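Local coordinates for protein neurotoxin (Clostridium botulinum, PDB 2QN0) that probably cleaves neuronal SNARE proteins as the zinc-dependent protease light chain of type C botulinum neurotoxin, blocking neurotransmitter release, at residues 3-8 and 93-98; 8-13 and 33-38. All blocks are in the same frame, centred on the assembly; numbering follows the deposited sequence.

Interaction 1 (3-8 and 93-98)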
ATOM      1  N   ILE A   3     -12.429 -14.321  -2.002  1.00 42.13           N
ATOM      2  CA  ILE A   3     -11.335 -14.009  -2.909  1.00 38.96           C
ATOM      3  C   ILE A   3     -10.228 -15.055  -2.856  1.00 35.27           C
ATOM      4  O   ILE A   3      -9.947 -15.640  -1.809  1.00 32.70           O
ATOM      5  CB  ILE A   3     -10.726 -12.619  -2.600  1.00 41.37           C
ATOM      6  CG1 ILE A   3     -10.439 -12.500  -1.105  1.00 42.40           C
ATOM      7  CG2 ILE A   3     -11.671 -11.515  -3.067  1.00 41.53           C
ATOM      8  CD1 ILE A   3      -9.918 -11.142  -0.686  1.00 43.46           C
ATOM      9  N   THR A   4      -9.615 -15.294  -4.006  1.00 32.08           N
ATOM     10  CA  THR A   4      -8.523 -16.247  -4.110  1.00 29.97           C
ATOM     11  C   THR A   4      -7.307 -15.507  -4.646  1.00 27.14           C
ATOM     12  O   THR A   4      -7.430 -14.629  -5.503  1.00 26.24           O
ATOM     13  CB  THR A   4      -8.876 -17.400  -5.066  1.00 32.14           C
ATOM     14  OG1 THR A   4      -9.262 -16.865  -6.337  1.00 36.88           O
ATOM     15  CG2 THR A   4     -10.019 -18.227  -4.500  1.00 33.32           C
ATOM     16  N   ILE A   5      -6.135 -15.852  -4.128  1.00 22.84           N
ATOM     17  CA  ILE A   5      -4.897 -15.218  -4.557  1.00 20.74           C
ATOM     18  C   ILE A   5      -4.244 -16.098  -5.619  1.00 21.53           C
ATOM     19  O   ILE A   5      -4.133 -17.310  -5.440  1.00 20.92           O
ATOM     20  CB  ILE A   5      -3.923 -15.052  -3.363  1.00 19.65           C
ATOM     21  CG1 ILE A   5      -4.615 -14.291  -2.223  1.00 20.27           C
ATOM     22  CG2 ILE A   5      -2.669 -14.325  -3.809  1.00 19.07           C
ATOM     23  CD1 ILE A   5      -5.106 -12.903  -2.607  1.00 21.40           C
ATOM     24  N   ASN A   6      -3.832 -15.489  -6.728  1.00 19.66           N
ATOM     25  CA  ASN A   6      -3.185 -16.229  -7.812  1.00 20.18           C
ATOM     26  C   ASN A   6      -1.746 -16.604  -7.464  1.00 21.23           C
ATOM     27  O   ASN A   6      -1.060 -15.875  -6.751  1.00 19.24           O
ATOM     28  CB  ASN A   6      -3.182 -15.403  -9.104  1.00 20.06           C
ATOM     29  CG  ASN A   6      -4.572 -15.179  -9.663  1.00 22.53           C
ATOM     30  OD1 ASN A   6      -5.430 -16.058  -9.590  1.00 22.58           O
ATOM     31  ND2 ASN A   6      -4.797 -14.005 -10.241  1.00 19.58           N
ATOM     32  N   ASN A   7      -1.296 -17.747  -7.978  1.00 19.75           N
ATOM     33  CA  ASN A   7       0.067 -18.219  -7.745  1.00 21.26           C
ATOM     34  C   ASN A   7       0.865 -18.081  -9.037  1.00 22.40           C
ATOM     35  O   ASN A   7       0.348 -18.349 -10.123  1.00 22.63           O
ATOM     36  CB  ASN A   7       0.057 -19.683  -7.303  1.00 23.95           C
ATOM     37  CG  ASN A   7      -0.512 -19.864  -5.916  1.00 24.41           C
ATOM     38  OD1 ASN A   7       0.089 -19.443  -4.926  1.00 26.16           O
ATOM     39  ND2 ASN A   7      -1.684 -20.483  -5.833  1.00 26.37           N
ATOM     40  N   PHE A   8       2.125 -17.679  -8.917  1.00 21.73           N
ATOM     41  CA  PHE A   8       2.969 -17.486 -10.089  1.00 22.63           C
ATOM     42  C   PHE A   8       4.428 -17.838  -9.862  1.00 22.45           C
ATOM     43  O   PHE A   8       4.906 -17.892  -8.731  1.00 23.41           O
ATOM     44  CB  PHE A   8       2.969 -16.014 -10.517  1.00 22.42           C
ATOM     45  CG  PHE A   8       1.620 -15.459 -10.849  1.00 23.86           C
ATOM     46  CD1 PHE A   8       0.986 -15.793 -12.038  1.00 22.89           C
ATOM     47  CD2 PHE A   8       1.004 -14.556  -9.987  1.00 23.28           C
ATOM     48  CE1 PHE A   8      -0.244 -15.232 -12.370  1.00 23.47           C
ATOM     49  CE2 PHE A   8      -0.223 -13.989 -10.309  1.00 22.30           C
ATOM     50  CZ  PHE A   8      -0.850 -14.325 -11.502  1.00 23.32           C
ATOM     51  N   LEU A  93       2.212 -13.452   1.391  1.00 15.16           N
ATOM     52  CA  LEU A  93       1.722 -12.473   2.355  1.00 15.40           C
ATOM     53  C   LEU A  93       0.250 -12.148   2.108  1.00 14.76           C
ATOM     54  O   LEU A  93      -0.518 -11.994   3.056  1.00 16.99           O
ATOM     55  CB  LEU A  93       2.582 -11.206   2.302  1.00 14.60           C
ATOM     56  CG  LEU A  93       4.025 -11.457   2.755  1.00 15.68           C
ATOM     57  CD1 LEU A  93       4.849 -10.194   2.575  1.00 18.86           C
ATOM     58  CD2 LEU A  93       4.038 -11.903   4.218  1.00 17.64           C
ATOM     59  N   PHE A  94      -0.155 -12.052   0.844  1.00 14.99           N
ATOM     60  CA  PHE A  94      -1.559 -11.770   0.564  1.00 15.75           C
ATOM     61  C   PHE A  94      -2.430 -12.921   1.052  1.00 16.87           C
ATOM     62  O   PHE A  94      -3.535 -12.703   1.536  1.00 16.73           O
ATOM     63  CB  PHE A  94      -1.795 -11.519  -0.927  1.00 15.97           C
ATOM     64  CG  PHE A  94      -1.750 -10.061  -1.305  1.00 16.58           C
ATOM     65  CD1 PHE A  94      -0.536  -9.410  -1.488  1.00 15.98           C
ATOM     66  CD2 PHE A  94      -2.928  -9.329  -1.433  1.00 18.56           C
ATOM     67  CE1 PHE A  94      -0.491  -8.051  -1.791  1.00 19.01           C
ATOM     68  CE2 PHE A  94      -2.896  -7.969  -1.735  1.00 18.34           C
ATOM     69  CZ  PHE A  94      -1.673  -7.328  -1.915  1.00 18.36           C
ATOM     70  N   LYS A  95      -1.935 -14.149   0.930  1.00 17.05           N
ATOM     71  CA  LYS A  95      -2.700 -15.298   1.405  1.00 17.27           C
ATOM     72  C   LYS A  95      -2.889 -15.212   2.923  1.00 16.60           C
ATOM     73  O   LYS A  95      -3.959 -15.528   3.446  1.00 17.30           O
ATOM     74  CB  LYS A  95      -1.985 -16.605   1.042  1.00 18.20           C
ATOM     75  CG  LYS A  95      -1.982 -16.923  -0.450  1.00 19.78           C
ATOM     76  CD  LYS A  95      -1.221 -18.224  -0.701  1.00 21.69           C
ATOM     77  CE  LYS A  95      -1.139 -18.574  -2.173  1.00 24.40           C
ATOM     78  NZ  LYS A  95      -0.368 -19.843  -2.362  1.00 22.98           N
ATOM     79  N   ARG A  96      -1.851 -14.778   3.630  1.00 16.83           N
ATOM     80  CA  ARG A  96      -1.941 -14.659   5.081  1.00 16.06           C
ATOM     81  C   ARG A  96      -2.893 -13.523   5.441  1.00 15.95           C
ATOM     82  O   ARG A  96      -3.698 -13.644   6.361  1.00 16.03           O
ATOM     83  CB  ARG A  96      -0.553 -14.420   5.692  1.00 16.10           C
ATOM     84  CG  ARG A  96      -0.553 -14.287   7.215  1.00 18.53           C
ATOM     85  CD  ARG A  96       0.831 -14.584   7.782  1.00 18.85           C
ATOM     86  NE  ARG A  96       1.053 -13.995   9.103  1.00 18.04           N
ATOM     87  CZ  ARG A  96       0.345 -14.274  10.194  1.00 17.50           C
ATOM     88  NH1 ARG A  96      -0.655 -15.144  10.145  1.00 18.09           N
ATOM     89  NH2 ARG A  96       0.646 -13.679  11.344  1.00 18.48           N
ATOM     90  N   ILE A  97      -2.807 -12.421   4.708  1.00 14.55           N
ATOM     91  CA  ILE A  97      -3.698 -11.295   4.961  1.00 14.38           C
ATOM     92  C   ILE A  97      -5.137 -11.771   4.751  1.00 15.56           C
ATOM     93  O   ILE A  97      -6.036 -11.454   5.530  1.00 15.01           O
ATOM     94  CB  ILE A  97      -3.391 -10.121   3.997  1.00 14.31           C
ATOM     95  CG1 ILE A  97      -2.035  -9.505   4.355  1.00 14.41           C
ATOM     96  CG2 ILE A  97      -4.497  -9.063   4.078  1.00 14.73           C
ATOM     97  CD1 ILE A  97      -1.521  -8.493   3.340  1.00 13.35           C
ATOM     98  N   ASN A  98      -5.327 -12.565   3.701  1.00 14.96           N
ATOM     99  CA  ASN A  98      -6.634 -13.094   3.327  1.00 17.78           C
ATOM    100  C   ASN A  98      -7.181 -14.150   4.287  1.00 19.04           C
ATOM    101  O   ASN A  98      -8.336 -14.561   4.163  1.00 20.45           O
ATOM    102  CB  ASN A  98      -6.542 -13.680   1.910  1.00 17.89           C
ATOM    103  CG  ASN A  98      -7.897 -13.848   1.250  1.00 22.24           C
ATOM    104  OD1 ASN A  98      -8.778 -12.998   1.387  1.00 21.58           O
ATOM    105  ND2 ASN A  98      -8.061 -14.935   0.502  1.00 20.36           N
TER
HETATM  106  O   HOH W   1      -2.976 -21.416  -3.322  1.00 38.66           O
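K95 reaches N7 through a fully stretched chain: CG stands anti to its own carbonyl carbon (chi1 -70°), every later torsion is near 180°, and the K95 side chain crosses that of N7 at about a right angle, bringing NZ to the amide. There K95 NZ gives a hydrogen bond of 2.6 Å to N7 OD1, lying in the carbonyl plane and on a lone pair. A water accepts from both N7 ND2, at 3.0 Å, and K95 NZ, so the amide and the ammonium are joined a second time. At the far end of the contact, N98 has CG anti to its backbone N (chi1 -162°), and its ND2 donates to I3 O over 3.1 Å, coming from above the carbonyl plane and not along a lone pair. I5 fills the span between these polar ends: its CD1 lies 4.0 Å from F94 CB, while I5 CB rests on K95 CG, also at 4.0 Å. The extended N-terminal chain is thus laid along the C-terminal part of helix 80-97, with I107 of helix 101-112 touching both I3 and F94. An amide acceptor and a water share the ammonium of K95, so its charge is probably eased by neutral dipoles at the protein surface, while the aliphatic stem of the same lysine serves as apolar cover for I5.

Interaction 2 (8-13 and 33-38)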
ATOM      1  N   PHE A   8       2.125 -17.679  -8.917  1.00 21.73           N
ATOM      2  CA  PHE A   8       2.969 -17.486 -10.089  1.00 22.63           C
ATOM      3  C   PHE A   8       4.428 -17.838  -9.862  1.00 22.45           C
ATOM      4  O   PHE A   8       4.906 -17.892  -8.731  1.00 23.41           O
ATOM      5  CB  PHE A   8       2.969 -16.014 -10.517  1.00 22.42           C
ATOM      6  CG  PHE A   8       1.620 -15.459 -10.849  1.00 23.86           C
ATOM      7  CD1 PHE A   8       0.986 -15.793 -12.038  1.00 22.89           C
ATOM      8  CD2 PHE A   8       1.004 -14.556  -9.987  1.00 23.28           C
ATOM      9  CE1 PHE A   8      -0.244 -15.232 -12.370  1.00 23.47           C
ATOM     10  CE2 PHE A   8      -0.223 -13.989 -10.309  1.00 22.30           C
ATOM     11  CZ  PHE A   8      -0.850 -14.325 -11.502  1.00 23.32           C
ATOM     12  N   ASN A   9       5.114 -18.056 -10.980  1.00 24.11           N
ATOM     13  CA  ASN A   9       6.551 -18.288 -11.031  1.00 22.79           C
ATOM     14  C   ASN A   9       6.884 -17.111 -11.933  1.00 20.44           C
ATOM     15  O   ASN A   9       6.133 -16.830 -12.869  1.00 21.10           O
ATOM     16  CB  ASN A   9       6.908 -19.587 -11.760  1.00 24.35           C
ATOM     17  CG  ASN A   9       6.515 -20.817 -10.984  1.00 24.71           C
ATOM     18  OD1 ASN A   9       6.968 -21.028  -9.859  1.00 24.86           O
ATOM     19  ND2 ASN A   9       5.668 -21.644 -11.582  1.00 26.17           N
ATOM     20  N   TYR A  10       7.981 -16.414 -11.672  1.00 20.17           N
ATOM     21  CA  TYR A  10       8.322 -15.269 -12.504  1.00 19.44           C
ATOM     22  C   TYR A  10       8.437 -15.664 -13.974  1.00 21.40           C
ATOM     23  O   TYR A  10       8.124 -14.874 -14.865  1.00 19.45           O
ATOM     24  CB  TYR A  10       9.638 -14.641 -12.045  1.00 20.35           C
ATOM     25  CG  TYR A  10       9.951 -13.351 -12.760  1.00 20.24           C
ATOM     26  CD1 TYR A  10       9.199 -12.200 -12.521  1.00 20.62           C
ATOM     27  CD2 TYR A  10      10.976 -13.286 -13.707  1.00 21.21           C
ATOM     28  CE1 TYR A  10       9.455 -11.018 -13.208  1.00 20.73           C
ATOM     29  CE2 TYR A  10      11.241 -12.105 -14.402  1.00 20.27           C
ATOM     30  CZ  TYR A  10      10.475 -10.976 -14.146  1.00 20.58           C
ATOM     31  OH  TYR A  10      10.724  -9.810 -14.832  1.00 20.11           O
ATOM     32  N   SER A  11       8.878 -16.895 -14.216  1.00 21.23           N
ATOM     33  CA  SER A  11       9.062 -17.401 -15.574  1.00 21.93           C
ATOM     34  C   SER A  11       7.778 -17.786 -16.310  1.00 23.38           C
ATOM     35  O   SER A  11       7.818 -18.053 -17.513  1.00 24.39           O
ATOM     36  CB  SER A  11      10.000 -18.611 -15.550  1.00 20.67           C
ATOM     37  OG  SER A  11       9.462 -19.644 -14.744  1.00 20.31           O
ATOM     38  N   ASP A  12       6.646 -17.826 -15.608  1.00 23.29           N
ATOM     39  CA  ASP A  12       5.387 -18.195 -16.256  1.00 23.46           C
ATOM     40  C   ASP A  12       5.122 -17.318 -17.474  1.00 23.14           C
ATOM     41  O   ASP A  12       5.345 -16.109 -17.445  1.00 23.30           O
ATOM     42  CB  ASP A  12       4.214 -18.101 -15.274  1.00 24.06           C
ATOM     43  CG  ASP A  12       4.254 -19.186 -14.212  1.00 25.59           C
ATOM     44  OD1 ASP A  12       5.034 -20.154 -14.374  1.00 26.73           O
ATOM     45  OD2 ASP A  12       3.499 -19.081 -13.222  1.00 23.77           O
ATOM     46  N   PRO A  13       4.639 -17.928 -18.570  1.00 22.29           N
ATOM     47  CA  PRO A  13       4.341 -17.233 -19.825  1.00 21.59           C
ATOM     48  C   PRO A  13       3.224 -16.199 -19.743  1.00 21.05           C
ATOM     49  O   PRO A  13       2.279 -16.350 -18.970  1.00 20.64           O
ATOM     50  CB  PRO A  13       3.957 -18.375 -20.773  1.00 22.66           C
ATOM     51  CG  PRO A  13       4.602 -19.586 -20.167  1.00 26.62           C
ATOM     52  CD  PRO A  13       4.371 -19.369 -18.702  1.00 23.12           C
ATOM     53  N   PRO A  33       9.417  -2.472 -21.256  1.00 26.40           N
ATOM     54  CA  PRO A  33       8.239  -2.932 -20.512  1.00 24.99           C
ATOM     55  C   PRO A  33       8.606  -3.872 -19.367  1.00 23.89           C
ATOM     56  O   PRO A  33       9.568  -4.634 -19.463  1.00 22.89           O
ATOM     57  CB  PRO A  33       7.406  -3.616 -21.589  1.00 24.06           C
ATOM     58  CG  PRO A  33       7.688  -2.762 -22.789  1.00 25.98           C
ATOM     59  CD  PRO A  33       9.192  -2.584 -22.708  1.00 26.42           C
ATOM     60  N   GLU A  34       7.831  -3.811 -18.287  1.00 20.23           N
ATOM     61  CA  GLU A  34       8.074  -4.643 -17.113  1.00 19.51           C
ATOM     62  C   GLU A  34       7.028  -5.738 -16.977  1.00 18.11           C
ATOM     63  O   GLU A  34       5.832  -5.483 -17.115  1.00 18.15           O
ATOM     64  CB  GLU A  34       8.065  -3.776 -15.850  1.00 19.88           C
ATOM     65  CG  GLU A  34       9.153  -2.722 -15.812  1.00 21.37           C
ATOM     66  CD  GLU A  34       9.023  -1.805 -14.606  1.00 22.47           C
ATOM     67  OE1 GLU A  34       8.274  -0.809 -14.684  1.00 23.85           O
ATOM     68  OE2 GLU A  34       9.660  -2.093 -13.578  1.00 24.22           O
ATOM     69  N   LYS A  35       7.477  -6.958 -16.697  1.00 18.39           N
ATOM     70  CA  LYS A  35       6.558  -8.080 -16.543  1.00 18.33           C
ATOM     71  C   LYS A  35       5.736  -7.883 -15.269  1.00 18.67           C
ATOM     72  O   LYS A  35       6.290  -7.614 -14.203  1.00 18.33           O
ATOM     73  CB  LYS A  35       7.333  -9.400 -16.482  1.00 19.32           C
ATOM     74  CG  LYS A  35       6.460 -10.634 -16.671  1.00 19.86           C
ATOM     75  CD  LYS A  35       7.311 -11.877 -16.892  1.00 21.72           C
ATOM     76  CE  LYS A  35       6.447 -13.100 -17.161  1.00 21.25           C
ATOM     77  NZ  LYS A  35       7.287 -14.299 -17.444  1.00 21.77           N
ATOM     78  N   ALA A  36       4.418  -8.015 -15.396  1.00 18.46           N
ATOM     79  CA  ALA A  36       3.495  -7.825 -14.279  1.00 18.39           C
ATOM     80  C   ALA A  36       2.585  -9.034 -14.065  1.00 18.60           C
ATOM     81  O   ALA A  36       2.266  -9.760 -15.009  1.00 18.98           O
ATOM     82  CB  ALA A  36       2.655  -6.576 -14.524  1.00 16.01           C
ATOM     83  N   PHE A  37       2.149  -9.225 -12.821  1.00 16.91           N
ATOM     84  CA  PHE A  37       1.301 -10.354 -12.445  1.00 16.02           C
ATOM     85  C   PHE A  37       0.084  -9.888 -11.646  1.00 16.19           C
ATOM     86  O   PHE A  37       0.214  -9.075 -10.730  1.00 16.01           O
ATOM     87  CB  PHE A  37       2.111 -11.330 -11.593  1.00 15.91           C
ATOM     88  CG  PHE A  37       3.424 -11.724 -12.211  1.00 16.81           C
ATOM     89  CD1 PHE A  37       3.557 -12.940 -12.879  1.00 18.42           C
ATOM     90  CD2 PHE A  37       4.515 -10.863 -12.160  1.00 15.99           C
ATOM     91  CE1 PHE A  37       4.763 -13.290 -13.489  1.00 17.49           C
ATOM     92  CE2 PHE A  37       5.725 -11.200 -12.767  1.00 19.73           C
ATOM     93  CZ  PHE A  37       5.846 -12.421 -13.436  1.00 18.43           C
ATOM     94  N   ARG A  38      -1.091 -10.411 -11.982  1.00 15.51           N
ATOM     95  CA  ARG A  38      -2.318 -10.028 -11.283  1.00 15.08           C
ATOM     96  C   ARG A  38      -2.510 -10.880 -10.028  1.00 17.51           C
ATOM     97  O   ARG A  38      -2.772 -12.081 -10.118  1.00 18.60           O
ATOM     98  CB  ARG A  38      -3.533 -10.192 -12.211  1.00 16.35           C
ATOM     99  CG  ARG A  38      -4.847  -9.633 -11.646  1.00 16.21           C
ATOM    100  CD  ARG A  38      -6.073 -10.282 -12.309  1.00 16.95           C
ATOM    101  NE  ARG A  38      -6.132 -10.064 -13.755  1.00 16.80           N
ATOM    102  CZ  ARG A  38      -6.647  -8.984 -14.339  1.00 19.86           C
ATOM    103  NH1 ARG A  38      -7.157  -8.004 -13.604  1.00 18.78           N
ATOM    104  NH2 ARG A  38      -6.656  -8.888 -15.664  1.00 17.62           N
TER
HETATM  105  O   HOH W   2       9.248  -7.733 -14.010  1.00 20.06           O
HETATM  106  O   HOH W   3      10.355  -7.681 -17.300  1.00 30.04           O
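K35 NZ is gripped by two backbone carbonyls of the 8-13 loop, donating to D12 O at 2.7 Å and to Y10 O at 2.8 Å. The bond to Y10 O lies in the carbonyl plane, whereas the donor is tilted 35° from the plane of D12 O. The lysine gets there on an extended chain, with CG anti to the backbone N (chi1 -166°). Both acceptors belong to a type I beta turn, N9 to D12, whose D12 carboxylate turns back to take the backbone N-H of N9 on OD2 and N9 ND2 on OD1; N9 OD1 in turn accepts from K88 of helix 80-97. The two K35 bonds tie this loop to strand 34-38, an inner strand of the mixed sheet between 19-23 and 43-46. F8, Y10 and F37 form an aromatic cluster between loop and strand. F37 CB sits over one face of the F8 ring, a CH-pi contact 4.0 Å from the centroid, and R38 O lies at that ring's edge. F37 also meets Y10, CZ to CD1 at 3.5 Å, the ring planes 47° apart. Two waters bridge Y10 OH to the backbone of K35, one giving a hydrogen bond to K35 O and the other accepting from K35 N.

The N-terminal segments of the two contacts are consecutive and meet at F8, which closes 3-8 and opens 8-13; the centres of the contacts lie about 16 Å apart. Residues 3-8 run beside the C-terminal part of helix 80-97, and residues 8-13 continue onto strand 34-38, so a single non-regular stretch spans from helix to sheet before entering strand 19-23. In sequence, interaction 2 is nested inside the loop closed by interaction 1. A probable hydrogen bond from N6 ND2 to R38 O ties them directly, while L87 of the helix touches both F8 and F37. The N-terminal chain thus joins the helix to the sheet, both parts of the clostridial neurotoxin zinc protease.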